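Local coordinates for acyl-CoA synthetase (AMP-forming)/AMP-acid ligase II-like protein (Dyadobacter fermentans, PDB 4GS5), which probably activates a carboxylic acid, perhaps a medium-chain fatty acid, as an acyl-adenylate and joins it to coenzyme A, at residues M4-Q16 and F24-G36. Sequence-based numbering, arbitrary orientation.
Sequences MIWTTGKTLCKTQ and FAQAYDFMEKWLG. With EDO (1,2-ethanediol), chain U.
Trp-6 sets its CB squarely over the face of the Phe-24 ring, 3.7 Å from that ring's centroid, a CH-pi contact only 13° off the normal. Because its CG lies anti to the backbone N (chi1 -179°), the indole then runs past Phe-24 and on along the helix. Its far rim lands there: CH2 comes 3.8 Å from Tyr-28 CB and sits at the edge of the tyrosine ring, while CZ3 meets Ala-27 CB at 4.0 Å. A glycine in place of Phe-24 would probably leave Trp-6 CB without the ring beneath it and open a gap between the strand and the helix. Further on, selenomethionine Met-31 bends at chi3 and meets Thr-8 tip to tip, its CE 3.6 Å from Thr-8 OG1, with SE obliquely beside the Trp-6 ring in a Met-aromatic contact. That hydroxyl donates to Gln-16 OE1 (3.0 Å) in the carbonyl plane, on a lone pair, while Gln-16 NE2 donates to Thr-7 O; the two bonds fix the rotation of the amide and tie the end of 4-16 back to its strand. Cys-13 closes the apolar seam from the helix-like turn of 10-14, SG against Met-31 CB (3.9 Å) and obliquely beside the Tyr-28 ring, CB against Leu-35 CD1 (4.1 Å). No hydrogen bond crosses between the segments, so mainly apolar contacts join them, an example of a helix laid nearly parallel to an outer strand, their axes 17° apart. Strand 5-8 pairs antiparallel with strand 105-109, with 5-8 the outermost strand on that side, and helix 22-36 packs Ala-27, Phe-30 and Trp-34 on helix 90-102, while Phe-30 also reaches strand 40-46.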
HETATM    1  N   MSE A   4     -26.214  -9.122  15.961  1.00 81.58           N
HETATM    2  CA  MSE A   4     -25.292  -8.441  15.047  1.00 79.86           C
HETATM    3  C   MSE A   4     -23.846  -8.916  15.178  1.00 72.78           C
HETATM    4  O   MSE A   4     -22.937  -8.321  14.589  1.00 72.03           O
HETATM    5  CB  MSE A   4     -25.369  -6.917  15.209  1.00 83.58           C
HETATM    6  CG  MSE A   4     -26.180  -6.244  14.110  1.00 88.10           C
HETATM    7 SE   MSE A   4     -27.969  -7.026  13.980  0.57138.99          SE
HETATM    8  CE  MSE A   4     -28.393  -6.577  12.128  1.00 92.19           C
ATOM      9  N   ILE A   5     -23.642  -9.981  15.949  1.00 68.63           N
ATOM     10  CA  ILE A   5     -22.338 -10.633  16.045  1.00 64.40           C
ATOM     11  C   ILE A   5     -22.462 -12.149  16.175  1.00 62.42           C
ATOM     12  O   ILE A   5     -23.362 -12.658  16.842  1.00 70.34           O
ATOM     13  CB  ILE A   5     -21.490 -10.097  17.220  1.00 67.08           C
ATOM     14  CG1 ILE A   5     -22.150 -10.405  18.560  1.00 70.48           C
ATOM     15  CG2 ILE A   5     -21.264  -8.608  17.086  1.00 69.86           C
ATOM     16  CD1 ILE A   5     -21.365  -9.856  19.741  1.00 70.48           C
ATOM     17  N   TRP A   6     -21.558 -12.867  15.521  1.00 54.47           N
ATOM     18  CA  TRP A   6     -21.481 -14.317  15.658  1.00 54.34           C
ATOM     19  C   TRP A   6     -20.127 -14.703  16.257  1.00 51.80           C
ATOM     20  O   TRP A   6     -19.074 -14.338  15.725  1.00 50.57           O
ATOM     21  CB  TRP A   6     -21.698 -14.987  14.298  1.00 57.38           C
ATOM     22  CG  TRP A   6     -21.660 -16.487  14.320  1.00 56.83           C
ATOM     23  CD1 TRP A   6     -22.495 -17.324  15.011  1.00 60.90           C
ATOM     24  CD2 TRP A   6     -20.751 -17.334  13.598  1.00 57.40           C
ATOM     25  NE1 TRP A   6     -22.149 -18.636  14.776  1.00 59.77           N
ATOM     26  CE2 TRP A   6     -21.092 -18.670  13.911  1.00 60.16           C
ATOM     27  CE3 TRP A   6     -19.683 -17.091  12.727  1.00 55.52           C
ATOM     28  CZ2 TRP A   6     -20.393 -19.758  13.378  1.00 60.13           C
ATOM     29  CZ3 TRP A   6     -18.994 -18.174  12.202  1.00 55.13           C
ATOM     30  CH2 TRP A   6     -19.350 -19.488  12.529  1.00 57.14           C
ATOM     31  N   THR A   7     -20.150 -15.419  17.376  1.00 52.29           N
ATOM     32  CA  THR A   7     -18.912 -15.790  18.062  1.00 57.39           C
ATOM     33  C   THR A   7     -18.488 -17.210  17.706  1.00 58.31           C
ATOM     34  O   THR A   7     -19.284 -18.140  17.772  1.00 52.74           O
ATOM     35  CB  THR A   7     -19.044 -15.652  19.592  1.00 58.70           C
ATOM     36  OG1 THR A   7     -19.360 -14.293  19.925  1.00 59.50           O
ATOM     37  CG2 THR A   7     -17.735 -16.044  20.283  1.00 56.24           C
ATOM     38  N   THR A   8     -17.227 -17.376  17.329  1.00 50.37           N
ATOM     39  CA  THR A   8     -16.758 -18.674  16.866  1.00 50.65           C
ATOM     40  C   THR A   8     -15.292 -18.945  17.194  1.00 49.88           C
ATOM     41  O   THR A   8     -14.603 -18.121  17.813  1.00 50.41           O
ATOM     42  CB  THR A   8     -17.023 -18.869  15.336  1.00 51.45           C
ATOM     43  OG1 THR A   8     -16.841 -20.246  14.985  1.00 52.15           O
ATOM     44  CG2 THR A   8     -16.090 -17.998  14.489  1.00 52.35           C
ATOM     45  N   GLY A   9     -14.820 -20.109  16.771  1.00 58.39           N
ATOM     46  CA  GLY A   9     -13.491 -20.575  17.113  1.00 55.63           C
ATOM     47  C   GLY A   9     -13.273 -21.962  16.545  1.00 56.57           C
ATOM     48  O   GLY A   9     -14.212 -22.578  16.018  1.00 53.07           O
ATOM     49  N   LYS A  10     -12.038 -22.444  16.641  1.00 56.72           N
ATOM     50  CA  LYS A  10     -11.683 -23.764  16.137  1.00 62.11           C
ATOM     51  C   LYS A  10     -12.560 -24.830  16.772  1.00 64.79           C
ATOM     52  O   LYS A  10     -13.278 -25.562  16.079  1.00 64.84           O
ATOM     53  CB  LYS A  10     -10.216 -24.064  16.427  1.00 66.19           C
ATOM     54  CG  LYS A  10      -9.641 -25.262  15.692  1.00 71.01           C
ATOM     55  CD  LYS A  10      -8.159 -25.441  16.031  1.00 76.48           C
ATOM     56  CE  LYS A  10      -7.535 -26.598  15.262  1.00 80.49           C
ATOM     57  NZ  LYS A  10      -8.265 -27.887  15.485  1.00 83.31           N
ATOM     58  N   THR A  11     -12.526 -24.915  18.095  1.00 66.47           N
ATOM     59  CA  THR A  11     -13.310 -25.950  18.755  1.00 73.44           C
ATOM     60  C   THR A  11     -14.793 -25.589  18.785  1.00 74.86           C
ATOM     61  O   THR A  11     -15.652 -26.464  18.690  1.00 78.15           O
ATOM     62  CB  THR A  11     -12.773 -26.304  20.170  1.00 72.43           C
ATOM     63  OG1 THR A  11     -13.327 -25.416  21.152  1.00 69.38           O
ATOM     64  CG2 THR A  11     -11.252 -26.235  20.186  1.00 71.48           C
ATOM     65  N   LEU A  12     -15.104 -24.303  18.895  1.00 71.21           N
ATOM     66  CA  LEU A  12     -16.506 -23.904  18.943  1.00 73.72           C
ATOM     67  C   LEU A  12     -17.218 -24.182  17.608  1.00 74.63           C
ATOM     68  O   LEU A  12     -18.440 -24.352  17.564  1.00 78.91           O
ATOM     69  CB  LEU A  12     -16.638 -22.438  19.361  1.00 70.63           C
ATOM     70  CG  LEU A  12     -18.054 -21.888  19.537  1.00 67.16           C
ATOM     71  CD1 LEU A  12     -18.913 -22.848  20.339  1.00 65.19           C
ATOM     72  CD2 LEU A  12     -18.008 -20.520  20.200  1.00 67.68           C
ATOM     73  N   CYS A  13     -16.445 -24.254  16.529  1.00 70.04           N
ATOM     74  CA  CYS A  13     -17.001 -24.508  15.203  1.00 64.16           C
ATOM     75  C   CYS A  13     -17.481 -25.960  15.061  1.00 74.47           C
ATOM     76  O   CYS A  13     -18.314 -26.270  14.205  1.00 73.70           O
ATOM     77  CB  CYS A  13     -15.971 -24.170  14.116  1.00 56.60           C
ATOM     78  SG  CYS A  13     -16.673 -23.825  12.497  1.00 94.45           S
ATOM     79  N   LYS A  14     -16.969 -26.842  15.916  1.00 81.95           N
ATOM     80  CA  LYS A  14     -17.265 -28.275  15.811  1.00 89.43           C
ATOM     81  C   LYS A  14     -18.682 -28.660  16.257  1.00 90.16           C
ATOM     82  O   LYS A  14     -19.220 -29.678  15.816  1.00 92.68           O
ATOM     83  CB  LYS A  14     -16.237 -29.093  16.598  1.00 96.10           C
ATOM     84  CG  LYS A  14     -16.432 -29.048  18.110  1.00101.09           C
ATOM     85  CD  LYS A  14     -15.373 -29.853  18.850  1.00104.69           C
ATOM     86  CE  LYS A  14     -15.583 -31.351  18.676  1.00109.03           C
ATOM     87  NZ  LYS A  14     -14.572 -32.149  19.432  1.00110.79           N
ATOM     88  N   THR A  15     -19.275 -27.855  17.136  1.00 86.95           N
ATOM     89  CA  THR A  15     -20.587 -28.164  17.714  1.00 84.14           C
ATOM     90  C   THR A  15     -21.620 -27.168  17.232  1.00 74.91           C
ATOM     91  O   THR A  15     -22.823 -27.441  17.203  1.00 72.77           O
ATOM     92  CB  THR A  15     -20.551 -28.040  19.241  1.00 88.63           C
ATOM     93  OG1 THR A  15     -20.013 -26.757  19.596  1.00 85.07           O
ATOM     94  CG2 THR A  15     -19.689 -29.137  19.853  1.00 92.85           C
ATOM     95  N   GLN A  16     -21.121 -25.998  16.865  1.00 67.01           N
ATOM     96  CA  GLN A  16     -21.939 -24.873  16.454  1.00 62.87           C
ATOM     97  C   GLN A  16     -22.819 -25.206  15.269  1.00 62.11           C
ATOM     98  O   GLN A  16     -22.379 -25.887  14.340  1.00 60.91           O
ATOM     99  CB  GLN A  16     -21.017 -23.728  16.056  1.00 60.43           C
ATOM    100  CG  GLN A  16     -21.556 -22.362  16.346  1.00 61.40           C
ATOM    101  CD  GLN A  16     -20.442 -21.334  16.393  1.00 58.58           C
ATOM    102  OE1 GLN A  16     -19.326 -21.580  15.910  1.00 55.23           O
ATOM    103  NE2 GLN A  16     -20.730 -20.186  16.992  1.00 58.92           N
ATOM    104  N   PHE A  24     -22.929 -14.479   7.903  1.00 45.32           N
ATOM    105  CA  PHE A  24     -22.175 -15.291   8.850  1.00 45.22           C
ATOM    106  C   PHE A  24     -21.981 -16.732   8.386  1.00 50.22           C
ATOM    107  O   PHE A  24     -21.016 -17.399   8.775  1.00 52.43           O
ATOM    108  CB  PHE A  24     -22.859 -15.281  10.214  1.00 45.47           C
ATOM    109  CG  PHE A  24     -22.778 -13.965  10.917  1.00 48.84           C
ATOM    110  CD1 PHE A  24     -21.659 -13.158  10.776  1.00 47.90           C
ATOM    111  CD2 PHE A  24     -23.816 -13.533  11.726  1.00 56.35           C
ATOM    112  CE1 PHE A  24     -21.578 -11.941  11.425  1.00 49.41           C
ATOM    113  CE2 PHE A  24     -23.744 -12.317  12.377  1.00 58.28           C
ATOM    114  CZ  PHE A  24     -22.620 -11.518  12.228  1.00 50.59           C
ATOM    115  N   ALA A  25     -22.897 -17.207   7.554  1.00 49.13           N
ATOM    116  CA  ALA A  25     -22.822 -18.565   7.042  1.00 55.15           C
ATOM    117  C   ALA A  25     -21.677 -18.696   6.039  1.00 49.15           C
ATOM    118  O   ALA A  25     -21.128 -19.786   5.855  1.00 48.14           O
ATOM    119  CB  ALA A  25     -24.154 -18.981   6.412  1.00 57.59           C
ATOM    120  N   GLN A  26     -21.319 -17.584   5.396  1.00 48.61           N
ATOM    121  CA  GLN A  26     -20.132 -17.553   4.551  1.00 47.72           C
ATOM    122  C   GLN A  26     -18.925 -17.952   5.391  1.00 46.84           C
ATOM    123  O   GLN A  26     -18.097 -18.759   4.973  1.00 49.14           O
ATOM    124  CB  GLN A  26     -19.886 -16.151   3.995  1.00 48.94           C
ATOM    125  CG  GLN A  26     -20.971 -15.590   3.106  1.00 57.47           C
ATOM    126  CD  GLN A  26     -20.561 -14.251   2.527  1.00 60.52           C
ATOM    127  OE1 GLN A  26     -20.719 -13.210   3.168  1.00 61.75           O
ATOM    128  NE2 GLN A  26     -19.997 -14.275   1.323  1.00 57.99           N
ATOM    129  N   ALA A  27     -18.830 -17.370   6.578  1.00 42.84           N
ATOM    130  CA  ALA A  27     -17.714 -17.639   7.474  1.00 44.95           C
ATOM    131  C   ALA A  27     -17.723 -19.111   7.902  1.00 46.99           C
ATOM    132  O   ALA A  27     -16.719 -19.830   7.802  1.00 43.20           O
ATOM    133  CB  ALA A  27     -17.798 -16.725   8.686  1.00 42.86           C
ATOM    134  N   TYR A  28     -18.878 -19.561   8.362  1.00 52.11           N
ATOM    135  CA  TYR A  28     -19.015 -20.930   8.829  1.00 50.88           C
ATOM    136  C   TYR A  28     -18.616 -21.920   7.728  1.00 50.06           C
ATOM    137  O   TYR A  28     -17.853 -22.858   7.976  1.00 47.71           O
ATOM    138  CB  TYR A  28     -20.436 -21.174   9.318  1.00 55.60           C
ATOM    139  CG  TYR A  28     -20.691 -22.593   9.768  1.00 57.85           C
ATOM    140  CD1 TYR A  28     -20.409 -23.000  11.075  1.00 57.33           C
ATOM    141  CD2 TYR A  28     -21.204 -23.530   8.885  1.00 58.71           C
ATOM    142  CE1 TYR A  28     -20.646 -24.305  11.481  1.00 60.08           C
ATOM    143  CE2 TYR A  28     -21.447 -24.832   9.282  1.00 61.12           C
ATOM    144  CZ  TYR A  28     -21.170 -25.213  10.576  1.00 62.58           C
ATOM    145  OH  TYR A  28     -21.416 -26.514  10.949  1.00 63.18           O
ATOM    146  N   ASP A  29     -19.106 -21.688   6.512  1.00 47.11           N
ATOM    147  CA  ASP A  29     -18.784 -22.546   5.369  1.00 55.69           C
ATOM    148  C   ASP A  29     -17.291 -22.612   5.071  1.00 52.72           C
ATOM    149  O   ASP A  29     -16.723 -23.693   4.860  1.00 46.40           O
ATOM    150  CB  ASP A  29     -19.547 -22.098   4.115  1.00 50.93           C
ATOM    151  CG  ASP A  29     -21.037 -22.380   4.209  1.00 55.57           C
ATOM    152  OD1 ASP A  29     -21.441 -23.075   5.165  1.00 53.06           O
ATOM    153  OD2 ASP A  29     -21.798 -21.914   3.328  1.00 54.85           O
ATOM    154  N   PHE A  30     -16.649 -21.450   5.045  1.00 42.89           N
ATOM    155  CA  PHE A  30     -15.220 -21.432   4.853  1.00 41.99           C
ATOM    156  C   PHE A  30     -14.527 -22.219   5.956  1.00 44.66           C
ATOM    157  O   PHE A  30     -13.672 -23.061   5.682  1.00 45.39           O
ATOM    158  CB  PHE A  30     -14.664 -20.004   4.820  1.00 41.02           C
ATOM    159  CG  PHE A  30     -13.173 -19.963   4.783  1.00 40.01           C
ATOM    160  CD1 PHE A  30     -12.497 -20.069   3.582  1.00 45.87           C
ATOM    161  CD2 PHE A  30     -12.441 -19.853   5.952  1.00 39.40           C
ATOM    162  CE1 PHE A  30     -11.114 -20.043   3.544  1.00 48.50           C
ATOM    163  CE2 PHE A  30     -11.070 -19.843   5.927  1.00 39.40           C
ATOM    164  CZ  PHE A  30     -10.402 -19.933   4.721  1.00 47.10           C
HETATM  165  N   MSE A  31     -14.891 -21.948   7.206  1.00 42.16           N
HETATM  166  CA  MSE A  31     -14.246 -22.636   8.323  1.00 50.86           C
HETATM  167  C   MSE A  31     -14.426 -24.151   8.265  1.00 56.42           C
HETATM  168  O   MSE A  31     -13.468 -24.912   8.460  1.00 45.35           O
HETATM  169  CB  MSE A  31     -14.739 -22.080   9.653  1.00 50.75           C
HETATM  170  CG  MSE A  31     -14.302 -20.650   9.863  1.00 48.13           C
HETATM  171 SE   MSE A  31     -15.168 -19.843  11.384  0.57 48.67          SE
HETATM  172  CE  MSE A  31     -14.052 -20.609  12.791  1.00 45.91           C
ATOM    173  N   GLU A  32     -15.655 -24.585   7.988  1.00 54.86           N
ATOM    174  CA  GLU A  32     -15.917 -26.006   7.851  1.00 56.64           C
ATOM    175  C   GLU A  32     -14.977 -26.582   6.798  1.00 56.95           C
ATOM    176  O   GLU A  32     -14.371 -27.629   7.009  1.00 50.48           O
ATOM    177  CB  GLU A  32     -17.378 -26.245   7.482  1.00 63.43           C
ATOM    178  CG  GLU A  32     -18.333 -26.055   8.658  1.00 72.64           C
ATOM    179  CD  GLU A  32     -18.369 -27.262   9.600  1.00 82.20           C
ATOM    180  OE1 GLU A  32     -19.061 -28.256   9.266  1.00 88.27           O
ATOM    181  OE2 GLU A  32     -17.713 -27.214  10.670  1.00 79.88           O
ATOM    182  N   LYS A  33     -14.825 -25.881   5.676  1.00 55.96           N
ATOM    183  CA  LYS A  33     -13.941 -26.366   4.618  1.00 54.95           C
ATOM    184  C   LYS A  33     -12.468 -26.391   5.056  1.00 51.53           C
ATOM    185  O   LYS A  33     -11.746 -27.358   4.781  1.00 51.80           O
ATOM    186  CB  LYS A  33     -14.113 -25.562   3.319  1.00 53.02           C
ATOM    187  CG  LYS A  33     -13.348 -26.175   2.150  1.00 54.52           C
ATOM    188  CD  LYS A  33     -13.462 -25.382   0.852  1.00 58.78           C
ATOM    189  CE  LYS A  33     -12.607 -26.048  -0.232  1.00 62.15           C
ATOM    190  NZ  LYS A  33     -12.523 -25.276  -1.504  1.00 60.89           N
ATOM    191  N   TRP A  34     -12.024 -25.338   5.739  1.00 45.95           N
ATOM    192  CA  TRP A  34     -10.654 -25.310   6.241  1.00 46.87           C
ATOM    193  C   TRP A  34     -10.368 -26.523   7.131  1.00 49.45           C
ATOM    194  O   TRP A  34      -9.406 -27.265   6.902  1.00 49.70           O
ATOM    195  CB  TRP A  34     -10.369 -24.020   7.014  1.00 44.69           C
ATOM    196  CG  TRP A  34      -8.955 -23.954   7.515  1.00 44.03           C
ATOM    197  CD1 TRP A  34      -8.497 -24.348   8.736  1.00 44.79           C
ATOM    198  CD2 TRP A  34      -7.817 -23.474   6.796  1.00 43.07           C
ATOM    199  NE1 TRP A  34      -7.144 -24.144   8.823  1.00 41.76           N
ATOM    200  CE2 TRP A  34      -6.702 -23.608   7.646  1.00 45.10           C
ATOM    201  CE3 TRP A  34      -7.634 -22.944   5.514  1.00 43.55           C
ATOM    202  CZ2 TRP A  34      -5.416 -23.223   7.256  1.00 43.62           C
ATOM    203  CZ3 TRP A  34      -6.358 -22.565   5.129  1.00 43.16           C
ATOM    204  CH2 TRP A  34      -5.266 -22.700   5.998  1.00 39.49           C
ATOM    205  N   LEU A  35     -11.210 -26.715   8.144  1.00 48.61           N
ATOM    206  CA  LEU A  35     -11.060 -27.820   9.089  1.00 52.20           C
ATOM    207  C   LEU A  35     -11.102 -29.188   8.406  1.00 54.73           C
ATOM    208  O   LEU A  35     -10.436 -30.130   8.846  1.00 57.96           O
ATOM    209  CB  LEU A  35     -12.130 -27.735  10.186  1.00 51.95           C
ATOM    210  CG  LEU A  35     -12.120 -26.428  10.993  1.00 55.63           C
ATOM    211  CD1 LEU A  35     -13.272 -26.388  11.986  1.00 59.89           C
ATOM    212  CD2 LEU A  35     -10.783 -26.230  11.709  1.00 55.57           C
ATOM    213  N   GLY A  36     -11.878 -29.292   7.331  1.00 51.77           N
ATOM    214  CA  GLY A  36     -12.019 -30.538   6.598  1.00 53.70           C
ATOM    215  C   GLY A  36     -10.746 -31.008   5.912  1.00 56.27           C
ATOM    216  O   GLY A  36     -10.614 -32.187   5.590  1.00 57.66           O
TER
HETATM  217  C1  EDO U 420     -13.357 -21.968  -0.574  1.00 45.82           C
HETATM  218  O1  EDO U 420     -13.239 -22.542  -1.891  1.00 46.41           O
HETATM  219  C2  EDO U 420     -14.756 -21.399  -0.395  1.00 39.05           C
HETATM  220  O2  EDO U 420     -15.145 -21.445   0.971  1.00 25.56           O